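Local coordinates for VWFA domain-containing protein (PDB 3RAG), which is of unknown function but has a von Willebrand factor A-like fold that holds a sodium ion, consistent with a role in metal-dependent ligand binding, at residues Thr87-Gln92 with Glu130-Leu135. Numbering follows the deposited sequence. Where two conformers were deposited one is given.
Sequences THQTMQ and EDEVAL
A helix packs against a helix C-terminus and the loop that follows it, in a von Willebrand factor A-like α/β fold. The first half of the long helix 79-106 meets the end of helix 116-132 and the start of strand 135-142, a central strand of the sheet. Residues 87-92 are regular helix, with Met-91 N to Thr-87 O at 3.0 Å. Residues 130-132 are the last residues of helix 116-132. Val-133 leaves helical geometry (phi/psi -69/157), and the chain extends through Ala-134 into Leu-135. The nearest CA atoms are those of Gln-92 and Glu-130, 6.2 Å apart.

The CA-to-CB bond of Met-91, a selenomethionine, points toward 130-135, with chi1 and chi2 both t. Its SE lies 4.3 Å from Val-133 CG2, and its CE lies 3.9 Å from Leu-135 CD2. Ile-10 of the neighbouring strand 10-17 also touches these three side chains. Arg-168 hydrogen-bonds the carbonyls of Glu-130 and Val-133 at the helix end. Glu-130, partly exposed, is extended (chi1 and chi2 t) and brings its carboxylate to the edge of the His-88 ring. There His-88 ND1 donates a hydrogen bond to Glu-130 OE2 at 3.1 Å.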
loop_
_atom_site.group_PDB
_atom_site.type_symbol
_atom_site.label_atom_id
_atom_site.label_comp_id
_atom_site.label_asym_id
_atom_site.label_seq_id
_atom_site.Cartn_x
_atom_site.Cartn_y
_atom_site.Cartn_z
ATOM N N THR A 87 0.386 -4.546 5.614
ATOM C CA THR A 87 0.622 -5.120 4.284
ATOM C C THR A 87 0.328 -6.615 4.364
ATOM O O THR A 87 -0.427 -7.159 3.554
ATOM C CB THR A 87 2.059 -4.858 3.805
ATOM O OG1 THR A 87 2.258 -3.446 3.705
ATOM C CG2 THR A 87 2.322 -5.480 2.419
ATOM N N HIS A 88 0.892 -7.275 5.370
ATOM C CA HIS A 88 0.600 -8.705 5.551
ATOM C C HIS A 88 -0.865 -9.027 5.866
ATOM O O HIS A 88 -1.447 -9.966 5.294
ATOM C CB HIS A 88 1.562 -9.333 6.570
ATOM C CG HIS A 88 2.941 -9.546 6.025
ATOM N ND1 HIS A 88 3.225 -10.505 5.073
ATOM C CD2 HIS A 88 4.112 -8.913 6.280
ATOM C CE1 HIS A 88 4.511 -10.458 4.771
ATOM N NE2 HIS A 88 5.072 -9.502 5.491
ATOM N N GLN A 89 -1.489 -8.256 6.753
ATOM C CA GLN A 89 -2.858 -8.569 7.103
ATOM C C GLN A 89 -3.827 -8.362 5.933
ATOM O O GLN A 89 -4.719 -9.175 5.725
ATOM C CB GLN A 89 -3.275 -7.802 8.365
ATOM C CG GLN A 89 -4.633 -8.115 8.877
ATOM C CD GLN A 89 -4.876 -7.474 10.239
ATOM O OE1 GLN A 89 -3.924 -7.131 10.953
ATOM N NE2 GLN A 89 -6.148 -7.303 10.598
ATOM N N THR A 90 -3.662 -7.287 5.161
ATOM C CA THR A 90 -4.538 -7.080 4.005
ATOM C C THR A 90 -4.235 -8.080 2.865
ATOM O O THR A 90 -5.161 -8.538 2.194
ATOM C CB THR A 90 -4.500 -5.588 3.466
ATOM O OG1 THR A 90 -3.149 -5.215 3.139
ATOM C CG2 THR A 90 -5.061 -4.609 4.513
HETATM N N MSE A 91 -2.961 -8.433 2.663
HETATM C CA MSE A 91 -2.602 -9.492 1.694
HETATM C C MSE A 91 -3.289 -10.802 2.102
HETATM O O MSE A 91 -3.914 -11.489 1.285
HETATM C CB MSE A 91 -1.058 -9.661 1.573
HETATM C CG MSE A 91 -0.553 -10.844 0.676
HETATM SE SE MSE A 91 1.154 -10.659 0.006
HETATM C CE MSE A 91 1.640 -9.320 1.110
ATOM N N GLN A 92 -3.231 -11.112 3.384
ATOM C CA GLN A 92 -3.883 -12.328 3.878
ATOM C C GLN A 92 -5.391 -12.314 3.617
ATOM O O GLN A 92 -5.937 -13.287 3.119
ATOM C CB GLN A 92 -3.612 -12.549 5.361
ATOM C CG GLN A 92 -4.284 -13.827 5.877
ATOM C CD GLN A 92 -4.088 -14.064 7.361
ATOM O OE1 GLN A 92 -3.867 -13.132 8.137
ATOM N NE2 GLN A 92 -4.176 -15.324 7.765
ATOM N N GLU A 130 0.536 -16.347 0.646
ATOM C CA GLU A 130 1.048 -15.120 1.257
ATOM C C GLU A 130 2.566 -15.006 1.101
ATOM O O GLU A 130 3.112 -13.899 1.049
ATOM C CB GLU A 130 0.639 -15.034 2.731
ATOM C CG GLU A 130 1.164 -13.780 3.416
ATOM C CD GLU A 130 0.565 -13.539 4.794
ATOM O OE1 GLU A 130 -0.222 -14.391 5.282
ATOM O OE2 GLU A 130 0.884 -12.480 5.381
ATOM N N ASP A 131 3.247 -16.148 1.011
ATOM C CA ASP A 131 4.695 -16.154 0.823
ATOM C C ASP A 131 5.122 -16.123 -0.637
ATOM O O ASP A 131 6.185 -15.577 -0.970
ATOM C CB ASP A 131 5.318 -17.389 1.503
ATOM C CG ASP A 131 6.825 -17.468 1.298
ATOM O OD1 ASP A 131 7.541 -16.568 1.790
ATOM O OD2 ASP A 131 7.294 -18.425 0.648
ATOM N N GLU A 132 4.306 -16.716 -1.506
ATOM C CA GLU A 132 4.734 -17.058 -2.870
ATOM C C GLU A 132 4.202 -16.202 -4.008
ATOM O O GLU A 132 4.820 -16.153 -5.073
ATOM C CB GLU A 132 4.441 -18.544 -3.163
ATOM C CG GLU A 132 5.273 -19.462 -2.348
ATOM C CD GLU A 132 4.967 -20.931 -2.622
ATOM O OE1 GLU A 132 4.121 -21.207 -3.502
ATOM O OE2 GLU A 132 5.569 -21.791 -1.951
ATOM N N VAL A 133 3.079 -15.519 -3.812
ATOM C CA VAL A 133 2.569 -14.678 -4.897
ATOM C C VAL A 133 3.490 -13.481 -5.117
ATOM O O VAL A 133 4.241 -13.084 -4.223
ATOM C CB VAL A 133 1.099 -14.174 -4.658
ATOM C CG1 VAL A 133 0.123 -15.356 -4.453
ATOM C CG2 VAL A 133 1.007 -13.169 -3.481
ATOM N N ALA A 134 3.437 -12.915 -6.315
ATOM C CA ALA A 134 4.112 -11.656 -6.575
ATOM C C ALA A 134 3.402 -10.566 -5.766
ATOM O O ALA A 134 2.190 -10.627 -5.561
ATOM C CB ALA A 134 4.116 -11.330 -8.090
ATOM N N LEU A 135 4.169 -9.594 -5.283
ATOM C CA LEU A 135 3.605 -8.478 -4.543
ATOM C C LEU A 135 4.029 -7.220 -5.263
ATOM O O LEU A 135 5.232 -6.956 -5.404
ATOM C CB LEU A 135 4.142 -8.461 -3.110
ATOM C CG LEU A 135 3.829 -7.203 -2.288
ATOM C CD1 LEU A 135 2.327 -6.943 -2.275
ATOM C CD2 LEU A 135 4.380 -7.354 -0.882
#